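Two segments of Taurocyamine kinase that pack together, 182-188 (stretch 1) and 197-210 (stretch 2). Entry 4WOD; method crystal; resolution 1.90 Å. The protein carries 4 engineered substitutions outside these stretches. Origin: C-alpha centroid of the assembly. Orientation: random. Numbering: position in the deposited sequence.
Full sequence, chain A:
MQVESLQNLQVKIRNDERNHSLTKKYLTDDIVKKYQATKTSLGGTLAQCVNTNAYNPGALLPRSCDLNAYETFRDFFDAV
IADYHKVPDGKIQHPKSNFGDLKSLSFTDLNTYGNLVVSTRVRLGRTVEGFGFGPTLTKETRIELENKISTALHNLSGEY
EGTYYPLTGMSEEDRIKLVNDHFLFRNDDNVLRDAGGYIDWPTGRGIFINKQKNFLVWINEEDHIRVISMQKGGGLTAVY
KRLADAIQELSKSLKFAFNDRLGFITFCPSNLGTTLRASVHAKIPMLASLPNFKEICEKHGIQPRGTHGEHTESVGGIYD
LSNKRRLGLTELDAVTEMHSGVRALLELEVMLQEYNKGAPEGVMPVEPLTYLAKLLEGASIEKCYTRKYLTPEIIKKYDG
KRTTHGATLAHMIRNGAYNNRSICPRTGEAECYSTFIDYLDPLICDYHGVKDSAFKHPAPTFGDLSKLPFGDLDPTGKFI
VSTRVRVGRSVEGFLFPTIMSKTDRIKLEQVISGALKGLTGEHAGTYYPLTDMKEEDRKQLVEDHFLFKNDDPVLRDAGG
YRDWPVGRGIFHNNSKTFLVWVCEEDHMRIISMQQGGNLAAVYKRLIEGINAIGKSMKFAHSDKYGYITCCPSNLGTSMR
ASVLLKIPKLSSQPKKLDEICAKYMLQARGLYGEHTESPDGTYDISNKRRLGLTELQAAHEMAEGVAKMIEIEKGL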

# COMPACT_ATOMS: atom_id res chain seq x y z
N HIS A 182 -24.83 19.82 6.62
CA HIS A 182 -23.37 19.76 6.72
C HIS A 182 -22.72 21.13 6.62
O HIS A 182 -21.64 21.27 6.04
CB HIS A 182 -22.80 18.82 5.67
CG HIS A 182 -23.37 17.44 5.75
ND1 HIS A 182 -24.35 16.98 4.89
CD2 HIS A 182 -23.13 16.43 6.62
CE1 HIS A 182 -24.67 15.75 5.22
NE2 HIS A 182 -23.95 15.39 6.27
N PHE A 183 -23.37 22.13 7.20
CA PHE A 183 -22.77 23.45 7.30
C PHE A 183 -22.16 23.70 8.67
O PHE A 183 -21.35 24.61 8.85
CB PHE A 183 -23.81 24.53 6.99
CG PHE A 183 -24.31 24.49 5.58
CD1 PHE A 183 -23.52 23.97 4.57
CD2 PHE A 183 -25.58 24.95 5.27
CE1 PHE A 183 -23.98 23.92 3.26
CE2 PHE A 183 -26.05 24.91 3.97
CZ PHE A 183 -25.25 24.40 2.96
N LEU A 184 -22.55 22.90 9.65
CA LEU A 184 -22.17 23.20 11.03
C LEU A 184 -21.16 22.20 11.57
O LEU A 184 -21.26 20.99 11.33
CB LEU A 184 -23.40 23.24 11.93
CG LEU A 184 -23.15 23.70 13.36
CD1 LEU A 184 -22.45 25.06 13.36
CD2 LEU A 184 -24.46 23.77 14.13
N PHE A 185 -20.19 22.71 12.32
CA PHE A 185 -19.21 21.85 12.94
C PHE A 185 -19.60 21.60 14.38
O PHE A 185 -20.34 22.39 14.98
CB PHE A 185 -17.81 22.46 12.87
CG PHE A 185 -17.68 23.84 13.47
CD1 PHE A 185 -17.36 24.01 14.81
CD2 PHE A 185 -17.80 24.98 12.68
CE1 PHE A 185 -17.18 25.26 15.35
CE2 PHE A 185 -17.64 26.24 13.22
CZ PHE A 185 -17.33 26.38 14.56
N ARG A 186 -19.11 20.49 14.93
CA ARG A 186 -19.46 20.10 16.28
C ARG A 186 -18.21 19.86 17.11
O ARG A 186 -17.11 19.76 16.56
CB ARG A 186 -20.33 18.83 16.27
CG ARG A 186 -21.71 19.02 15.65
CD ARG A 186 -22.49 17.70 15.62
NE ARG A 186 -21.68 16.60 15.10
CZ ARG A 186 -22.00 15.32 15.23
NH1 ARG A 186 -23.12 14.97 15.86
NH2 ARG A 186 -21.20 14.38 14.74
N ASN A 187 -18.37 19.79 18.42
CA ASN A 187 -17.27 19.47 19.32
C ASN A 187 -17.17 17.97 19.53
O ASN A 187 -17.36 17.48 20.64
CB ASN A 187 -17.44 20.19 20.66
CG ASN A 187 -18.83 20.01 21.27
OD1 ASN A 187 -19.84 20.02 20.57
ND2 ASN A 187 -18.88 19.85 22.59
N ASP A 188 -16.85 17.23 18.48
CA ASP A 188 -16.86 15.78 18.56
C ASP A 188 -15.53 15.09 18.19
O ASP A 188 -15.49 13.88 18.03
CB ASP A 188 -17.99 15.22 17.68
CG ASP A 188 -17.78 15.51 16.19
OD1 ASP A 188 -16.90 16.33 15.84
OD2 ASP A 188 -18.52 14.92 15.37
N GLY A 197 -8.94 22.67 21.48
CA GLY A 197 -9.84 23.22 20.48
C GLY A 197 -11.23 23.64 20.92
O GLY A 197 -11.92 24.37 20.20
N TYR A 198 -11.67 23.18 22.09
CA TYR A 198 -13.06 23.44 22.49
C TYR A 198 -13.16 24.24 23.78
O TYR A 198 -14.19 24.23 24.45
CB TYR A 198 -13.82 22.12 22.64
CG TYR A 198 -13.87 21.29 21.37
CD1 TYR A 198 -14.06 21.88 20.13
CD2 TYR A 198 -13.71 19.91 21.42
CE1 TYR A 198 -14.11 21.12 18.97
CE2 TYR A 198 -13.77 19.14 20.28
CZ TYR A 198 -13.96 19.74 19.06
OH TYR A 198 -14.01 18.96 17.92
N ILE A 199 -12.08 24.92 24.15
CA ILE A 199 -12.06 25.72 25.35
C ILE A 199 -13.07 26.88 25.20
O ILE A 199 -13.16 27.49 24.14
CB ILE A 199 -10.64 26.23 25.63
CG1 ILE A 199 -9.69 25.04 25.82
CG2 ILE A 199 -10.61 27.22 26.80
CD1 ILE A 199 -8.26 25.41 25.88
N ASP A 200 -13.84 27.12 26.27
CA ASP A 200 -14.89 28.15 26.31
C ASP A 200 -15.98 27.90 25.26
O ASP A 200 -16.58 28.86 24.77
CB ASP A 200 -14.31 29.55 26.10
CG ASP A 200 -13.18 29.89 27.06
OD1 ASP A 200 -13.32 29.61 28.26
OD2 ASP A 200 -12.14 30.43 26.60
N TRP A 201 -16.23 26.64 24.93
CA TRP A 201 -17.28 26.25 23.98
C TRP A 201 -18.64 26.75 24.48
O TRP A 201 -18.95 26.58 25.64
CB TRP A 201 -17.31 24.72 23.81
CG TRP A 201 -18.27 24.24 22.76
CD1 TRP A 201 -19.56 23.83 22.96
CD2 TRP A 201 -18.02 24.13 21.35
NE1 TRP A 201 -20.13 23.46 21.76
CE2 TRP A 201 -19.22 23.64 20.76
CE3 TRP A 201 -16.92 24.39 20.53
CZ2 TRP A 201 -19.33 23.41 19.39
CZ3 TRP A 201 -17.03 24.15 19.17
CH2 TRP A 201 -18.23 23.67 18.61
N PRO A 202 -19.47 27.34 23.60
CA PRO A 202 -19.29 27.51 22.16
C PRO A 202 -18.94 28.93 21.80
O PRO A 202 -19.15 29.32 20.67
CB PRO A 202 -20.67 27.16 21.63
CG PRO A 202 -21.57 27.83 22.66
CD PRO A 202 -20.83 27.75 24.00
N THR A 203 -18.41 29.71 22.74
CA THR A 203 -18.17 31.13 22.48
C THR A 203 -17.06 31.39 21.45
O THR A 203 -16.12 30.60 21.29
CB THR A 203 -17.84 31.90 23.79
OG1 THR A 203 -16.64 31.37 24.37
CG2 THR A 203 -18.98 31.75 24.80
N GLY A 204 -17.16 32.53 20.78
CA GLY A 204 -16.11 32.94 19.86
C GLY A 204 -16.12 32.19 18.54
O GLY A 204 -15.19 32.31 17.76
N ARG A 205 -17.17 31.41 18.31
CA ARG A 205 -17.25 30.53 17.15
C ARG A 205 -18.52 30.74 16.35
O ARG A 205 -19.57 31.12 16.89
CB ARG A 205 -17.18 29.08 17.59
CG ARG A 205 -15.88 28.75 18.31
CD ARG A 205 -16.09 27.67 19.32
NE ARG A 205 -14.81 27.15 19.80
CZ ARG A 205 -14.30 27.40 21.00
NH1 ARG A 205 -14.96 28.18 21.85
NH2 ARG A 205 -13.13 26.87 21.34
N GLY A 206 -18.43 30.49 15.05
CA GLY A 206 -19.61 30.58 14.22
C GLY A 206 -19.39 30.11 12.80
O GLY A 206 -18.28 29.68 12.43
N ILE A 207 -20.46 30.17 12.01
CA ILE A 207 -20.36 29.83 10.60
C ILE A 207 -21.01 30.89 9.73
O ILE A 207 -21.94 31.58 10.18
CB ILE A 207 -21.02 28.45 10.27
CG1 ILE A 207 -22.53 28.51 10.48
CG2 ILE A 207 -20.45 27.35 11.13
CD1 ILE A 207 -23.24 27.29 9.92
N PHE A 208 -20.53 31.01 8.50
CA PHE A 208 -21.08 31.96 7.55
C PHE A 208 -21.43 31.22 6.25
O PHE A 208 -20.63 30.42 5.76
CB PHE A 208 -20.09 33.10 7.27
CG PHE A 208 -20.57 34.10 6.24
CD1 PHE A 208 -21.24 35.24 6.64
CD2 PHE A 208 -20.37 33.87 4.88
CE1 PHE A 208 -21.70 36.16 5.70
CE2 PHE A 208 -20.83 34.79 3.93
CZ PHE A 208 -21.49 35.93 4.34
N ILE A 209 -22.62 31.50 5.72
CA ILE A 209 -23.10 30.88 4.48
C ILE A 209 -23.65 31.95 3.55
O ILE A 209 -24.38 32.84 4.00
CB ILE A 209 -24.21 29.83 4.73
CG1 ILE A 209 -24.04 29.15 6.09
CG2 ILE A 209 -24.29 28.80 3.58
CD1 ILE A 209 -25.14 28.18 6.40
N ASN A 210 -23.31 31.87 2.27
CA ASN A 210 -23.88 32.81 1.32
C ASN A 210 -25.26 32.33 0.86
O ASN A 210 -25.67 31.20 1.16
CB ASN A 210 -22.95 33.06 0.12
CG ASN A 210 -22.78 31.84 -0.81
OD1 ASN A 210 -22.98 30.68 -0.41
ND2 ASN A 210 -22.37 32.11 -2.04
O HOH W 1 -14.69 20.25 15.56

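The two segments bury 561 Å² between them, largely through van der Waals packing of side chains against one another and against backbone; no clear direct hydrogen bond crosses the contact. Three residues cover the most surface: Phe185 and Asn187 from the first segment, and Ile207 from the strand that ends the second.

Phe185 is buried, and although its CA-to-CB bond points sideways, the p rotamer (chi1 57°) brings the end of the ring to the other segment. There the ring meets several kinds of neighbour. At its edge lie the backbone and the base of a side chain, with CE2 of Phe185 3.6 Å from O of Gly206 and CZ of Phe185 4.1 Å from CB of Arg205. CE1 of Phe185 also reaches CH2 of Trp201 at 3.8 Å, and CE2 of Phe185 lies 3.7 Å from CG2 of Ile207. A flat, apolar side chain can thus fill the space between the indole and the start of the strand.

Ile207 points toward the first segment and packs against Phe183, Leu184 and Phe185. CG2 of Ile207 touches CD1 of Leu184 at 3.8 Å as well as the Phe185 ring, and CD1 of Ile207 approaches O of Phe183 at 3.4 Å and CB of Phe183 at 4.1 Å. Two residues on, Ile209 faces the same way, as strand alternation requires, and its CD1 lies 3.5 Å from CD2 of Phe183; its CG2 sits over one face of the Phe183 ring. Phe208, between them, points away.

At the other end, Asn187 packs into a corner formed by two aromatic rings. Its CB lies 3.6 Å from the centroid of the Tyr198 ring, almost exactly on the ring normal, and 3.8 Å from the centroid of the Trp201 six-membered ring, again over the face. The short side chain fits this corner by offering its methylene to both faces, and its OD1 lies 3.6 Å from CZ2 of Trp201. The price is paid by the backbone: N of Asn187 is buried without a partner.

A water supplies a polar link here, donating to O of Arg186 at 2.7 Å and hydrogen-bonding to OH of Tyr198 at 2.8 Å.

The aromatic pair is carried by a type II turn from Tyr198 to Trp201. Arg205 braces this loop from within, its NH2 donating to O of Gly197 at 3.0 Å and to O of Ile199 at 2.9 Å. Gly204, in the following type II turn, adopts a positive phi that glycine accommodates readily.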